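Local coordinates for putative metalloprotease II (Bacteroides fragilis, PDB 4ON1), which probably cleaves peptide bonds within proteins as an extracellular zinc-dependent metalloendopeptidase related to fragilysin, at residues G33-S36 with K37-N40; F233-S237 with G238-V242; Y300-G303 with I304-H308; N311-N315 with F316-A320. All blocks are in the same frame, centred on the assembly; numbering follows the deposited sequence.

Contact 1 (G33-S36 with K37-N40)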
# COMPACT_ATOMS: atom_id res chain seq x y z
N GLY A 33 -6.38 1.64 20.77
CA GLY A 33 -6.04 2.11 22.11
C GLY A 33 -4.53 2.15 22.30
O GLY A 33 -4.00 3.05 22.97
N VAL A 34 -3.84 1.18 21.71
CA VAL A 34 -2.38 1.15 21.74
C VAL A 34 -1.77 2.17 20.76
O VAL A 34 -0.96 3.02 21.15
CB VAL A 34 -1.84 -0.26 21.42
CG1 VAL A 34 -0.33 -0.26 21.28
CG2 VAL A 34 -2.29 -1.26 22.48
N LEU A 35 -2.17 2.08 19.49
CA LEU A 35 -1.56 2.90 18.44
C LEU A 35 -1.75 4.40 18.62
O LEU A 35 -0.86 5.18 18.29
CB LEU A 35 -2.09 2.48 17.06
CG LEU A 35 -1.75 1.05 16.62
CD1 LEU A 35 -2.26 0.75 15.22
CD2 LEU A 35 -0.26 0.81 16.71
N SER A 36 -2.90 4.82 19.14
CA SER A 36 -3.18 6.24 19.30
C SER A 36 -2.30 6.92 20.35
O SER A 36 -2.26 8.15 20.41
CB SER A 36 -4.65 6.45 19.66
OG SER A 36 -4.95 5.88 20.92
N LYS A 37 -1.61 6.14 21.17
CA LYS A 37 -0.74 6.71 22.21
C LYS A 37 0.72 6.83 21.75
O LYS A 37 1.58 7.30 22.50
CB LYS A 37 -0.80 5.88 23.49
CG LYS A 37 -2.16 5.86 24.18
CD LYS A 37 -2.16 4.90 25.36
CE LYS A 37 -3.54 4.85 26.02
NZ LYS A 37 -4.61 4.67 25.00
N ILE A 38 0.99 6.40 20.52
CA ILE A 38 2.35 6.38 20.00
C ILE A 38 2.60 7.56 19.06
O ILE A 38 1.98 7.64 18.00
CB ILE A 38 2.64 5.06 19.27
CG1 ILE A 38 2.50 3.89 20.25
CG2 ILE A 38 4.02 5.07 18.65
CD1 ILE A 38 2.47 2.52 19.59
N SER A 39 3.50 8.47 19.45
CA SER A 39 3.71 9.70 18.69
C SER A 39 5.16 9.96 18.28
O SER A 39 5.51 9.84 17.11
CB SER A 39 3.21 10.91 19.49
OG SER A 39 1.91 11.28 19.10
N ASN A 40 6.01 10.31 19.25
CA ASN A 40 7.37 10.72 18.93
C ASN A 40 8.39 9.66 19.28
O ASN A 40 9.37 9.45 18.56
CB ASN A 40 7.75 12.01 19.66
CG ASN A 40 6.81 13.15 19.35
OD1 ASN A 40 6.89 13.77 18.29
ND2 ASN A 40 5.92 13.46 20.29
O HOH W 1 -0.51 10.44 21.02
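The C-terminal end of helix 28-35 passes into a type I beta turn from Leu35 to Ile38, and here Lys37 and Ile38 bond back to the helix carbonyls. Lys37 N donates to Val34 O at 3.2 Å, and Ile38 N to Leu35 O at 3.1 Å. The carbonyl one step earlier is met by a side chain instead: Lys37 NZ reaches Gly33 O at 2.7 Å, approaching only 18° from the carbonyl plane. The lysine chain runs extended back along the helix and bends at its last torsion (chi4 48°), which turns the ammonium onto that oxygen. On the apolar side of the turn, Ile38 CD1 rests 4.3 Å from Val34 CG1 and equally near Leu35 CD2. Leu35 and Ile38 both pack on Ile58 of strand 52-68, and Val34 on Ile45 of strand 43-49. Ser36 OG is taken up by Ala32 O, while a water links Ser36 O with Ser39 OG. Three successive carbonyls, those of Gly33, Val34 and Leu35, thus find donors as the helix closes. The positive Lys37 ammonium lies at the end where the helix dipole is negative, an arrangement likely to be electrostatically favourable.

Contact 2 (F233-S237 with G238-V242)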
# COMPACT_ATOMS: atom_id res chain seq x y z
N PHE A 233 14.34 5.98 1.58
CA PHE A 233 15.66 6.55 1.31
C PHE A 233 15.60 8.00 0.83
O PHE A 233 16.54 8.76 1.03
CB PHE A 233 16.43 5.68 0.31
CG PHE A 233 15.91 5.75 -1.10
CD1 PHE A 233 16.59 6.47 -2.07
CD2 PHE A 233 14.77 5.05 -1.47
CE1 PHE A 233 16.13 6.51 -3.38
CE2 PHE A 233 14.30 5.10 -2.77
CZ PHE A 233 14.98 5.83 -3.73
N LEU A 234 14.48 8.38 0.23
CA LEU A 234 14.28 9.76 -0.19
C LEU A 234 13.65 10.61 0.93
O LEU A 234 13.81 11.83 0.95
CB LEU A 234 13.41 9.82 -1.44
CG LEU A 234 13.95 9.20 -2.73
CD1 LEU A 234 12.91 9.32 -3.86
CD2 LEU A 234 15.23 9.87 -3.13
N ILE A 235 12.95 9.95 1.84
CA ILE A 235 12.24 10.65 2.92
C ILE A 235 13.14 10.92 4.13
O ILE A 235 13.17 12.03 4.65
CB ILE A 235 11.01 9.85 3.40
CG1 ILE A 235 10.01 9.65 2.25
CG2 ILE A 235 10.34 10.54 4.58
CD1 ILE A 235 8.85 8.71 2.59
N ASP A 236 13.87 9.90 4.57
CA ASP A 236 14.76 10.04 5.73
C ASP A 236 15.91 11.01 5.46
O ASP A 236 16.43 11.65 6.37
CB ASP A 236 15.35 8.68 6.13
CG ASP A 236 14.37 7.81 6.87
OD1 ASP A 236 13.26 8.30 7.19
OD2 ASP A 236 14.71 6.64 7.16
N SER A 237 16.32 11.09 4.20
CA SER A 237 17.40 11.97 3.81
C SER A 237 16.92 13.40 3.62
O SER A 237 17.72 14.31 3.40
CB SER A 237 18.03 11.46 2.52
OG SER A 237 17.03 11.30 1.52
N GLY A 238 15.61 13.60 3.70
CA GLY A 238 15.05 14.93 3.58
C GLY A 238 14.89 15.44 2.16
O GLY A 238 14.71 16.63 1.96
N PHE A 239 14.96 14.55 1.18
CA PHE A 239 14.74 14.97 -0.20
C PHE A 239 13.26 15.26 -0.48
O PHE A 239 12.93 16.23 -1.16
CB PHE A 239 15.25 13.91 -1.18
CG PHE A 239 16.75 13.85 -1.27
CD1 PHE A 239 17.41 12.63 -1.26
CD2 PHE A 239 17.50 15.01 -1.38
CE1 PHE A 239 18.80 12.57 -1.34
CE2 PHE A 239 18.89 14.96 -1.47
CZ PHE A 239 19.53 13.73 -1.45
N ILE A 240 12.38 14.42 0.05
CA ILE A 240 10.95 14.62 -0.14
C ILE A 240 10.17 14.36 1.14
O ILE A 240 10.66 13.72 2.06
CB ILE A 240 10.37 13.70 -1.24
CG1 ILE A 240 10.31 12.25 -0.74
CG2 ILE A 240 11.16 13.82 -2.55
CD1 ILE A 240 9.88 11.24 -1.81
N THR A 241 8.95 14.90 1.18
CA THR A 241 7.92 14.41 2.09
C THR A 241 6.82 13.90 1.18
O THR A 241 6.68 14.38 0.06
CB THR A 241 7.38 15.50 3.04
OG1 THR A 241 6.84 16.58 2.26
CG2 THR A 241 8.49 16.03 3.95
N VAL A 242 6.04 12.94 1.66
CA VAL A 242 5.05 12.33 0.80
C VAL A 242 3.66 12.50 1.40
O VAL A 242 3.46 12.38 2.60
CB VAL A 242 5.34 10.83 0.58
CG1 VAL A 242 4.32 10.26 -0.37
CG2 VAL A 242 6.73 10.65 -0.01
O HOH W 2 11.63 14.16 4.36
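Leu234 O takes two backbone donors from the chain that turns back over the helix end, Ile240 N at 3.1 Å and, more weakly, Phe239 N. Gly238 N donates to Ile235 O at 3.1 Å, closing a type I beta turn. This bond and the weak one from Phe239 N lead back into the last helical turn and, with Gly238 at positive phi (82°), make a Schellman motif. A water bridges Ile235 O and Ile240 O, and Ile235 CA also directs its hydrogen at Ile240 O. Ile240 chi1 (72°) places CG1 between its backbone N and carbonyl carbon, and this branch meets the helix: Ile240 CD1 sits 3.8 Å from Leu234 CB, and Ile240 CG1 4.0 Å from Ile235 CG1. The side chains of Ile235 and Val242 cross at about a right angle, with Ile235 CD1 3.9 Å from Val242 CG2. Phe239 CD1 comes within 4.0 Å of Leu234 CD2. Ser237 OG lies 3.1 Å from Phe239 CD1; its hydrogen goes to Phe233 O, 20° off the carbonyl plane, which fixes the hydroxyl. Further out, Leu374 of helix 367-378 packs on Leu234 and Phe239, and Val64 of strand 52-68 on Ile235 and Val242. Backbone and water thus satisfy the carbonyls of Leu234, Ile235 and Ile240, while aliphatic groups join helix 232-235 to strand 240-248.

Contact 3 (Y300-G303 with I304-H308)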
# COMPACT_ATOMS: atom_id res chain seq x y z
N TYR A 300 -0.40 -0.63 -14.11
CA TYR A 300 0.12 -0.09 -15.36
C TYR A 300 0.39 1.39 -15.20
O TYR A 300 -0.48 2.15 -14.76
CB TYR A 300 -0.87 -0.33 -16.51
CG TYR A 300 -0.35 0.09 -17.87
CD1 TYR A 300 0.54 -0.71 -18.58
CD2 TYR A 300 -0.76 1.28 -18.45
CE1 TYR A 300 1.01 -0.32 -19.82
CE2 TYR A 300 -0.31 1.68 -19.68
CZ TYR A 300 0.58 0.88 -20.37
OH TYR A 300 1.02 1.29 -21.60
N ALA A 301 1.61 1.80 -15.56
CA ALA A 301 2.04 3.19 -15.40
C ALA A 301 2.10 3.90 -16.74
O ALA A 301 2.44 3.30 -17.76
CB ALA A 301 3.40 3.24 -14.71
N SER A 302 1.78 5.20 -16.74
CA SER A 302 1.74 5.97 -17.99
C SER A 302 3.11 6.12 -18.64
O SER A 302 3.20 6.36 -19.84
CB SER A 302 1.14 7.36 -17.74
OG SER A 302 1.94 8.11 -16.86
N GLY A 303 4.16 6.03 -17.83
CA GLY A 303 5.51 6.13 -18.35
C GLY A 303 6.55 5.85 -17.28
O GLY A 303 6.24 5.76 -16.09
N ILE A 304 7.80 5.72 -17.69
CA ILE A 304 8.89 5.55 -16.75
C ILE A 304 9.64 6.85 -16.56
O ILE A 304 10.10 7.45 -17.53
CB ILE A 304 9.85 4.44 -17.23
CG1 ILE A 304 9.14 3.08 -17.15
CG2 ILE A 304 11.12 4.39 -16.38
CD1 ILE A 304 10.05 1.89 -17.44
N GLY A 305 9.75 7.32 -15.32
CA GLY A 305 10.53 8.51 -15.04
C GLY A 305 9.83 9.77 -15.52
O GLY A 305 10.39 10.56 -16.27
N VAL A 306 8.60 9.96 -15.07
CA VAL A 306 7.79 11.08 -15.50
C VAL A 306 7.43 12.01 -14.34
O VAL A 306 6.74 13.02 -14.54
CB VAL A 306 6.51 10.61 -16.20
CG1 VAL A 306 6.85 9.94 -17.52
CG2 VAL A 306 5.76 9.65 -15.31
N ILE A 307 7.87 11.67 -13.13
CA ILE A 307 7.62 12.54 -11.98
C ILE A 307 8.81 13.47 -11.74
O ILE A 307 9.92 13.02 -11.44
CB ILE A 307 7.36 11.74 -10.69
CG1 ILE A 307 6.02 11.01 -10.77
CG2 ILE A 307 7.37 12.67 -9.48
CD1 ILE A 307 5.70 10.16 -9.56
N HIS A 308 8.59 14.77 -11.90
CA HIS A 308 9.66 15.75 -11.69
C HIS A 308 9.21 16.79 -10.66
O HIS A 308 8.16 17.41 -10.82
CB HIS A 308 10.05 16.42 -13.02
CG HIS A 308 10.15 15.46 -14.17
ND1 HIS A 308 11.02 14.39 -14.18
CD2 HIS A 308 9.48 15.41 -15.35
CE1 HIS A 308 10.89 13.73 -15.31
NE2 HIS A 308 9.96 14.32 -16.04
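Val306 folds back on Gly303 in the loop that follows strand 299-301, and the packing is wholly van der Waals. Both of its methyls lie against the same side of the glycine: CG2 of Val306 is 4.0 Å from Gly303 O, and CG1 of Val306 is 4.1 Å from Gly303 CA. A chi1 of -68° sets CG1 anti to the carbonyl carbon of Val306 and leaves CG2 between the backbone N and that carbon, and both branches face the extended glycine backbone. Val306 CG2 also passes Ser302 OG more loosely, at 4.4 Å. In polar terms the two segments depend on other parts of the chain. Ser302 OG is bonded to Glu317 O and Ala319 N, and the backbones of Gly305 and Val306 bond to His338 and Leu339 at the end of helix 331-340. Gly305 has a positive phi of 73° where the loop bends beside the helix. Apolar contacts follow the same course, since Val306 packs on Leu339 and Ile304 on the zinc ligand His338. Strand 299-301 pairs antiparallel with strand 319-323 and bonds through Ala301 to another zinc ligand, Asp176, consistent with the upper-rim strand of a metzincin; from it the loop runs alongside the zinc-binding helix.

Contact 4 (N311-N315 with F316-A320)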
# COMPACT_ATOMS: atom_id res chain seq x y z
N ASN A 311 9.93 20.71 -12.20
CA ASN A 311 9.08 21.02 -13.33
C ASN A 311 8.11 19.89 -13.63
O ASN A 311 8.30 19.15 -14.60
CB ASN A 311 9.92 21.35 -14.56
CG ASN A 311 10.84 22.53 -14.33
OD1 ASN A 311 10.42 23.69 -14.46
ND2 ASN A 311 12.08 22.26 -13.95
N PRO A 312 7.07 19.75 -12.79
CA PRO A 312 6.12 18.64 -12.95
C PRO A 312 5.36 18.72 -14.26
O PRO A 312 5.03 19.82 -14.71
CB PRO A 312 5.18 18.80 -11.76
CG PRO A 312 5.30 20.24 -11.37
CD PRO A 312 6.73 20.59 -11.63
N ARG A 313 5.13 17.57 -14.87
CA ARG A 313 4.23 17.47 -16.01
C ARG A 313 2.79 17.82 -15.61
O ARG A 313 2.40 17.60 -14.47
CB ARG A 313 4.31 16.07 -16.60
CG ARG A 313 5.68 15.78 -17.18
CD ARG A 313 5.84 14.32 -17.52
NE ARG A 313 4.81 13.89 -18.46
CZ ARG A 313 4.95 13.89 -19.77
NH1 ARG A 313 6.08 14.32 -20.32
NH2 ARG A 313 3.95 13.48 -20.54
N GLY A 314 2.02 18.35 -16.56
CA GLY A 314 0.66 18.77 -16.28
C GLY A 314 -0.39 17.95 -17.02
O GLY A 314 -0.08 16.89 -17.56
N ASN A 315 -1.63 18.44 -17.01
CA ASN A 315 -2.74 17.81 -17.72
C ASN A 315 -2.92 16.33 -17.39
O ASN A 315 -3.25 15.53 -18.27
CB ASN A 315 -2.57 17.99 -19.24
CG ASN A 315 -3.84 17.64 -20.01
OD1 ASN A 315 -3.81 16.91 -21.01
ND2 ASN A 315 -4.97 18.15 -19.53
N PHE A 316 -2.69 15.97 -16.13
CA PHE A 316 -2.92 14.61 -15.66
C PHE A 316 -2.15 13.56 -16.48
O PHE A 316 -2.59 12.42 -16.62
CB PHE A 316 -4.42 14.29 -15.68
CG PHE A 316 -5.25 15.27 -14.89
CD1 PHE A 316 -5.35 15.15 -13.51
CD2 PHE A 316 -5.89 16.33 -15.51
CE1 PHE A 316 -6.10 16.06 -12.77
CE2 PHE A 316 -6.64 17.25 -14.78
CZ PHE A 316 -6.74 17.11 -13.40
N GLU A 317 -1.00 13.95 -17.01
CA GLU A 317 -0.19 13.05 -17.83
C GLU A 317 0.54 12.01 -16.99
O GLU A 317 0.95 10.97 -17.52
CB GLU A 317 0.82 13.83 -18.66
CG GLU A 317 0.19 14.55 -19.85
CD GLU A 317 1.11 15.59 -20.45
OE1 GLU A 317 2.32 15.57 -20.15
OE2 GLU A 317 0.61 16.44 -21.21
N VAL A 318 0.73 12.30 -15.71
CA VAL A 318 1.37 11.34 -14.81
C VAL A 318 0.31 10.54 -14.08
O VAL A 318 -0.35 11.05 -13.17
CB VAL A 318 2.30 12.03 -13.78
CG1 VAL A 318 2.90 10.99 -12.83
CG2 VAL A 318 3.39 12.81 -14.48
N ALA A 319 0.12 9.30 -14.49
CA ALA A 319 -0.95 8.49 -13.94
C ALA A 319 -0.63 7.02 -14.02
O ALA A 319 0.25 6.60 -14.77
CB ALA A 319 -2.28 8.78 -14.66
N ALA A 320 -1.36 6.25 -13.23
CA ALA A 320 -1.24 4.81 -13.27
C ALA A 320 -2.56 4.19 -12.85
O ALA A 320 -3.45 4.88 -12.37
CB ALA A 320 -0.11 4.33 -12.36
O HOH W 3 3.27 18.54 -19.23
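The side chain of Arg313 has CG beside the backbone N, is extended at chi2 and bends at chi3 (58°), while Glu317 stays extended beyond CG with its own CG beside the backbone N (chi1 -75°), and the two side chains cross at about a right angle. Their charged ends form a salt bridge, Arg313 NH2 lying 2.7 Å from Glu317 OE1. The oxygen sits over one face of the guanidinium, only 3.1 Å from Arg313 CZ, and the guanidinium and carboxylate planes are 53° apart. This is therefore a charge contact across the face, unlike the flat pairing of two coplanar groups. A water that accepts from Gly314 N at 3.0 Å donates to the same Glu317 OE1, giving that oxygen a second partner. At the guanidinium edge lies Val318 CG2, which also touches Arg313 CB at 4.0 Å. Between the ion partners the backbone turns sharply: Asn315 and Phe316 both have positive phi, and Glu317 N bonds back to Gly314 O at 3.1 Å. That turn sends Phe316 toward helix 259-271, where it packs on Leu270 and meets Tyr284 of strand 284-288 edge-to-face. Gln267 and Arg271 of helix 259-271 bond to the carbonyls of Phe316 and Asn315, and beyond the turn the chain enters strand 319-323, parallel to strand 284-288.

How the contacts relate
Contacts 3 and 4 are neighbours, their centres 8 Å apart: Ser302 N lies 2.9 Å from Ala319 O where strands 299-301 and 319-323 pair, and Val306 O packs on Val318 CG2 at 3.4 Å. Contact 3 stands nearer the metal, with the Ile304 side chain about 7 Å from the zinc ion held by Asp176, His334, His338 and His344; in contact 4 the Val318 side chain is about 10 Å from that of His338. Contact 2, also in the metallopeptidase part of the chain, has its centre 19 Å from that of contact 3. Contact 1 belongs to the N-terminal domain of fragilysin type, with its centre 36 Å from those of contacts 3 and 4.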